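Local coordinates for protein 2-c-methyl-d-erythritol 4-phosphate cytidylyltransferase (Streptococcus pneumoniae, PDB 2VSH) that catalyses transfer of the cytidylyl group of CTP to D-ribitol 5-phosphate, making the CDP-ribitol needed for teichoic acid precursors, at residues G56-V59 with S60-E63; L226-A229 with K230-I233; S150-G153 with Q154-T157. All blocks are in the same frame, centred on the assembly; numbering follows the deposited sequence.

Contact 1. Residues G56-V59 with S60-E63; sequences GDWV and SHAE
W58 occupies the N-cap position of helix 59-69, and the first turn of this helix brings H61, A62 and E63 round against W58 and V59. The helix is the crossover of a beta-alpha-beta unit in the GT-A-like nucleotidyltransferase fold: it links strand 50-54 to its parallel neighbour 77-81, and V59, A62 and E63 all rest on I79 of that second strand. The backbone of the turn is bonded in the usual way. A62 N donates to W58 O at 2.9 Å with an almost straight N-H...O angle of 174°, and E63 N reaches V59 O at 3.0 Å. Beside this turn, W58 and H61 point the same way and form an edge-to-face (T-shaped) pair with planes at 86°. The benzene rim of the indole enters the imidazole face, W58 CE3 lying 3.6 Å from H61 CD2. H61 carries its ring there because CG is anti to the backbone N (chi1 176°), which lays the imidazole across the indole edge. F25 stacks on W58 and meets H61 edge-to-face, completing a small aromatic cluster. Two waters bridge loop carbonyls to S60, one to its backbone N and one to its hydroxyl. The first donates to G56 O at 3.0 Å and accepts from S60 N at 2.9 Å. The other donates to D57 O at 2.7 Å and bonds S60 OG at 3.0 Å. Further along, the extended E63 side chain runs beside V59, its carboxylate carbon CD 4.1 Å from V59 CG1.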
loop_
_atom_site.group_PDB
_atom_site.type_symbol
_atom_site.label_atom_id
_atom_site.label_comp_id
_atom_site.label_asym_id
_atom_site.label_seq_id
_atom_site.Cartn_x
_atom_site.Cartn_y
_atom_site.Cartn_z
ATOM N N GLY A 56 -9.381 -17.716 -21.090
ATOM C CA GLY A 56 -9.964 -18.402 -22.247
ATOM C C GLY A 56 -11.483 -18.433 -22.303
ATOM O O GLY A 56 -12.067 -18.359 -23.385
ATOM N N ASP A 57 -12.133 -18.540 -21.144
ATOM C CA ASP A 57 -13.593 -18.573 -21.090
ATOM C C ASP A 57 -14.251 -17.223 -21.390
ATOM O O ASP A 57 -15.445 -17.184 -21.699
ATOM C CB ASP A 57 -14.087 -19.092 -19.733
ATOM C CG ASP A 57 -13.899 -20.593 -19.573
ATOM O OD1 ASP A 57 -13.685 -21.014 -18.423
ATOM O OD2 ASP A 57 -13.962 -21.350 -20.573
ATOM N N TRP A 58 -13.470 -16.144 -21.302
ATOM C CA TRP A 58 -13.969 -14.773 -21.463
ATOM C C TRP A 58 -13.485 -14.097 -22.752
ATOM O O TRP A 58 -13.737 -12.911 -22.969
ATOM C CB TRP A 58 -13.596 -13.906 -20.249
ATOM C CG TRP A 58 -14.254 -14.341 -18.971
ATOM C CD1 TRP A 58 -13.847 -15.350 -18.147
ATOM C CD2 TRP A 58 -15.445 -13.790 -18.379
ATOM N NE1 TRP A 58 -14.709 -15.464 -17.072
ATOM C CE2 TRP A 58 -15.692 -14.513 -17.184
ATOM C CE3 TRP A 58 -16.316 -12.750 -18.731
ATOM C CZ2 TRP A 58 -16.781 -14.230 -16.337
ATOM C CZ3 TRP A 58 -17.396 -12.461 -17.888
ATOM C CH2 TRP A 58 -17.625 -13.212 -16.710
ATOM N N VAL A 59 -12.791 -14.845 -23.608
ATOM C CA VAL A 59 -12.315 -14.290 -24.871
ATOM C C VAL A 59 -13.460 -13.738 -25.743
ATOM O O VAL A 59 -13.407 -12.582 -26.161
ATOM C CB VAL A 59 -11.390 -15.286 -25.636
ATOM C CG1 VAL A 59 -11.161 -14.838 -27.072
ATOM C CG2 VAL A 59 -10.054 -15.414 -24.912
ATOM N N SER A 60 -14.497 -14.532 -26.004
ATOM C CA SER A 60 -15.578 -14.046 -26.871
ATOM C C SER A 60 -16.345 -12.888 -26.214
ATOM O O SER A 60 -16.831 -11.991 -26.904
ATOM C CB SER A 60 -16.517 -15.163 -27.321
ATOM O OG SER A 60 -17.340 -15.611 -26.270
ATOM N N HIS A 61 -16.430 -12.901 -24.888
ATOM C CA HIS A 61 -17.051 -11.799 -24.163
ATOM C C HIS A 61 -16.249 -10.510 -24.369
ATOM O O HIS A 61 -16.815 -9.472 -24.713
ATOM C CB HIS A 61 -17.204 -12.118 -22.675
ATOM C CG HIS A 61 -17.744 -10.975 -21.880
ATOM N ND1 HIS A 61 -19.074 -10.622 -21.896
ATOM C CD2 HIS A 61 -17.125 -10.078 -21.079
ATOM C CE1 HIS A 61 -19.255 -9.565 -21.123
ATOM N NE2 HIS A 61 -18.087 -9.213 -20.616
ATOM N N ALA A 62 -14.937 -10.582 -24.170
ATOM C CA ALA A 62 -14.051 -9.460 -24.471
ATOM C C ALA A 62 -14.206 -8.956 -25.917
ATOM O O ALA A 62 -14.158 -7.758 -26.148
ATOM C CB ALA A 62 -12.593 -9.821 -24.174
ATOM N N GLU A 63 -14.379 -9.873 -26.872
ATOM C CA GLU A 63 -14.610 -9.510 -28.278
ATOM C C GLU A 63 -15.956 -8.801 -28.483
ATOM O O GLU A 63 -16.040 -7.848 -29.261
ATOM C CB GLU A 63 -14.465 -10.733 -29.203
ATOM C CG GLU A 63 -13.046 -11.302 -29.196
ATOM C CD GLU A 63 -12.853 -12.545 -30.050
ATOM O OE1 GLU A 63 -13.750 -13.421 -30.090
ATOM O OE2 GLU A 63 -11.770 -12.645 -30.681
HETATM O O HOH W 1 -14.371 -17.248 -24.959
HETATM O O HOH W 2 -16.625 -15.496 -23.392
#

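Contact 2. Residues L226-A229 with K230-I233; sequences LKIA and KSMI
I228, S231 and M232 form the tight side of the last turns of helix 223-232, whose N-H groups donate four residues back. I228 O is gripped by two donors. S231 OG bonds it at a short 2.5 Å, lying in the carbonyl plane on a lone pair, while M232 N approaches at 3.0 Å almost head-on to the carbonyl. A chi1 of 73° tucks the S231 hydroxyl in between the two backbone arms of its own residue, from where it reaches back to I228. M232 SD lies 4.0 Å from I228 CG2, and the side chain then continues to F118 and S216. This side also meets the second subunit: I228 packs on I228 of the second subunit, and K227 NZ is hydrogen-bonded to S231 OG there. The buried A229 turns instead into its own chain, against L28 and I220. The other flank is looser. K230, exposed and stretched out along its whole length, crosses L226, and K230 CE lies 4.2 Å from both methyls, CD1 and CD2, of L226. The firm bond of this flank is K230 N to L226 O at 2.9 Å. The next helical bond runs from S231 N to K227 O at 3.0 Å. I233 leaves helical backbone angles, yet its N still donates to A229 O at 3.1 Å.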
loop_
_atom_site.group_PDB
_atom_site.type_symbol
_atom_site.label_atom_id
_atom_site.label_comp_id
_atom_site.label_asym_id
_atom_site.label_seq_id
_atom_site.Cartn_x
_atom_site.Cartn_y
_atom_site.Cartn_z
ATOM N N LEU A 226 -12.984 0.152 -6.221
ATOM C CA LEU A 226 -14.079 0.465 -7.132
ATOM C C LEU A 226 -14.764 1.786 -6.747
ATOM O O LEU A 226 -15.066 2.606 -7.622
ATOM C CB LEU A 226 -15.113 -0.668 -7.113
ATOM C CG LEU A 226 -15.866 -1.119 -8.376
ATOM C CD1 LEU A 226 -17.270 -1.551 -7.994
ATOM C CD2 LEU A 226 -15.908 -0.069 -9.500
ATOM N N LYS A 227 -15.017 1.969 -5.448
ATOM C CA LYS A 227 -15.610 3.205 -4.910
ATOM C C LYS A 227 -14.722 4.413 -5.195
ATOM O O LYS A 227 -15.204 5.459 -5.616
ATOM C CB LYS A 227 -15.787 3.115 -3.397
ATOM C CG LYS A 227 -16.643 1.993 -2.876
ATOM C CD LYS A 227 -16.744 2.148 -1.348
ATOM C CE LYS A 227 -17.536 1.013 -0.719
ATOM N NZ LYS A 227 -17.576 1.171 0.767
ATOM N N ILE A 228 -13.424 4.254 -4.952
ATOM C CA ILE A 228 -12.448 5.291 -5.257
ATOM C C ILE A 228 -12.522 5.628 -6.760
ATOM O O ILE A 228 -12.740 6.783 -7.120
ATOM C CB ILE A 228 -11.021 4.891 -4.801
ATOM C CG1 ILE A 228 -10.987 4.718 -3.276
ATOM C CG2 ILE A 228 -9.996 5.957 -5.216
ATOM C CD1 ILE A 228 -9.777 3.928 -2.767
ATOM N N ALA A 229 -12.418 4.614 -7.622
ATOM C CA ALA A 229 -12.540 4.809 -9.072
ATOM C C ALA A 229 -13.783 5.603 -9.488
ATOM O O ALA A 229 -13.690 6.549 -10.286
ATOM C CB ALA A 229 -12.493 3.462 -9.800
ATOM N N LYS A 230 -14.943 5.231 -8.932
ATOM C CA LYS A 230 -16.192 5.937 -9.204
ATOM C C LYS A 230 -16.145 7.416 -8.791
ATOM O O LYS A 230 -16.653 8.274 -9.506
ATOM C CB LYS A 230 -17.364 5.279 -8.469
ATOM C CG LYS A 230 -17.757 3.900 -8.945
ATOM C CD LYS A 230 -19.056 3.491 -8.221
ATOM C CE LYS A 230 -19.371 2.020 -8.388
ATOM N NZ LYS A 230 -20.588 1.648 -7.610
ATOM N N SER A 231 -15.569 7.690 -7.616
ATOM C CA SER A 231 -15.426 9.053 -7.108
ATOM C C SER A 231 -14.528 9.863 -8.032
ATOM O O SER A 231 -14.753 11.052 -8.205
ATOM C CB SER A 231 -14.847 9.064 -5.686
ATOM O OG SER A 231 -13.457 8.733 -5.683
ATOM N N MET A 232 -13.535 9.200 -8.627
ATOM C CA MET A 232 -12.539 9.833 -9.508
ATOM C C MET A 232 -13.092 10.246 -10.870
ATOM O O MET A 232 -12.694 11.267 -11.414
ATOM C CB MET A 232 -11.333 8.914 -9.728
ATOM C CG MET A 232 -10.336 8.883 -8.570
ATOM S SD MET A 232 -9.132 7.549 -8.757
ATOM C CE MET A 232 -8.069 8.236 -10.018
ATOM N N ILE A 233 -13.986 9.438 -11.432
ATOM C CA ILE A 233 -14.625 9.789 -12.697
ATOM C C ILE A 233 -15.688 10.857 -12.439
ATOM O O ILE A 233 -16.425 11.256 -13.349
ATOM C CB ILE A 233 -15.248 8.560 -13.419
ATOM C CG1 ILE A 233 -16.292 7.877 -12.524
ATOM C CG2 ILE A 233 -14.160 7.595 -13.882
ATOM C CD1 ILE A 233 -17.423 7.205 -13.271
#

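Contact 3. Residues S150-G153 with Q154-T157; sequences STNG and QFIT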
loop_
_atom_site.group_PDB
_atom_site.type_symbol
_atom_site.label_atom_id
_atom_site.label_comp_id
_atom_site.label_asym_id
_atom_site.label_seq_id
_atom_site.Cartn_x
_atom_site.Cartn_y
_atom_site.Cartn_z
ATOM N N SER A 150 9.289 -9.271 7.194
ATOM C CA SER A 150 9.344 -10.423 8.078
ATOM C C SER A 150 9.370 -11.685 7.232
ATOM O O SER A 150 8.382 -12.006 6.573
ATOM C CB SER A 150 8.140 -10.447 9.023
ATOM O OG SER A 150 8.211 -11.568 9.890
ATOM N N THR A 151 10.501 -12.394 7.246
ATOM C CA THR A 151 10.632 -13.659 6.507
ATOM C C THR A 151 9.784 -14.763 7.144
ATOM O O THR A 151 9.255 -15.645 6.451
ATOM C CB THR A 151 12.106 -14.127 6.438
ATOM O OG1 THR A 151 12.682 -14.058 7.747
ATOM C CG2 THR A 151 12.913 -13.234 5.506
ATOM N N ASN A 152 9.666 -14.709 8.469
ATOM C CA ASN A 152 8.978 -15.751 9.224
ATOM C C ASN A 152 7.498 -15.443 9.441
ATOM O O ASN A 152 6.705 -16.346 9.721
ATOM C CB ASN A 152 9.690 -15.993 10.565
ATOM C CG ASN A 152 9.922 -14.702 11.342
ATOM O OD1 ASN A 152 8.996 -14.136 11.906
ATOM N ND2 ASN A 152 11.160 -14.233 11.364
ATOM N N GLY A 153 7.133 -14.166 9.328
ATOM C CA GLY A 153 5.745 -13.740 9.532
ATOM C C GLY A 153 5.329 -13.654 10.987
ATOM O O GLY A 153 4.145 -13.479 11.293
ATOM N N GLN A 154 6.301 -13.783 11.884
ATOM C CA GLN A 154 6.060 -13.747 13.319
ATOM C C GLN A 154 6.671 -12.504 13.966
ATOM O O GLN A 154 6.059 -11.889 14.833
ATOM C CB GLN A 154 6.598 -15.019 13.989
ATOM C CG GLN A 154 5.911 -16.314 13.514
ATOM C CD GLN A 154 4.548 -16.522 14.163
ATOM O OE1 GLN A 154 4.448 -16.713 15.381
ATOM N NE2 GLN A 154 3.493 -16.479 13.356
ATOM N N PHE A 155 7.881 -12.145 13.542
ATOM C CA PHE A 155 8.572 -10.971 14.077
ATOM C C PHE A 155 9.278 -10.206 12.965
ATOM O O PHE A 155 9.522 -10.750 11.892
ATOM C CB PHE A 155 9.527 -11.343 15.241
ATOM C CG PHE A 155 10.625 -12.313 14.865
ATOM C CD1 PHE A 155 11.855 -11.848 14.381
ATOM C CD2 PHE A 155 10.440 -13.690 15.016
ATOM C CE1 PHE A 155 12.884 -12.732 14.035
ATOM C CE2 PHE A 155 11.465 -14.598 14.667
ATOM C CZ PHE A 155 12.691 -14.112 14.176
ATOM N N ILE A 156 9.578 -8.936 13.206
ATOM C CA ILE A 156 10.225 -8.124 12.183
ATOM C C ILE A 156 11.672 -8.569 12.005
ATOM O O ILE A 156 12.448 -8.613 12.968
ATOM C CB ILE A 156 10.161 -6.606 12.491
ATOM C CG1 ILE A 156 8.708 -6.128 12.557
ATOM C CG2 ILE A 156 10.932 -5.826 11.438
ATOM C CD1 ILE A 156 8.540 -4.639 12.906
ATOM N N THR A 157 12.015 -8.916 10.769
ATOM C CA THR A 157 13.389 -9.287 10.439
ATOM C C THR A 157 14.152 -8.103 9.858
ATOM O O THR A 157 15.383 -8.105 9.854
ATOM C CB THR A 157 13.461 -10.517 9.535
ATOM O OG1 THR A 157 12.617 -10.341 8.390
ATOM C CG2 THR A 157 13.017 -11.739 10.308
#
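N152 and F155 meet inside the tight loop that follows strand 147-149, and the asparagine side chain bridges the two halves of the loop. CB points toward 154-157, and a chi1 of 51° places CG astride the N and C bonds of its own CA, turning the amide in over the loop. CG lies 3.7 Å from F155 CE2. OD1 accepts two backbone N-H groups, Q154 N at 2.7 Å in the carbonyl plane on a lone pair and F155 N at 2.8 Å. The bond from the residue two positions on makes this an Asx turn. ND2, at the tip, hangs over one face of the F155 ring, nearer its margin than its middle, with CZ 3.2 Å away and the amide and ring planes 36° apart; its other neighbour is T157 CG2 at 3.3 Å. A second polar knot ties the loop from S150. Its OG accepts from G153 N at 2.9 Å, an ST motif, and donates to F155 O at 2.5 Å from above the carbonyl plane, 40° out of it. At the mouth T151 N donates to T157 OG1 at 3.2 Å, and that hydroxyl is also bonded to E149. Outside, S150, Q154 and I156 make backbone hydrogen bonds with the second subunit, where I156 packs on V208, so the loop is part of the dimer interface. The chemistry is consistent with a turn held in one shape: two N-H donors on OD1 set which way the N152 amide faces, and S150 OG both accepts and donates.

How the contacts relate
The chain meets contact 1 first, where the loop after strand 50-54 passes into helix 59-69 and so toward strand 77-81. Contact 3 comes next and closes the turn just after strand 147-149, with the chain running on to strand 165-175. Contact 2 lies last, in the helix 223-232 that follows strand 208-212. The three stand in series, none nesting in or crossing another, and none touch: the centres of contacts 1 and 2 are about 26 Å apart, those of 1 and 3 about 42 Å. Contact 1 belongs to one flank of the mixed sheet within a single chain, whereas contacts 2 and 3, about 35 Å apart between centres, both reach the second subunit.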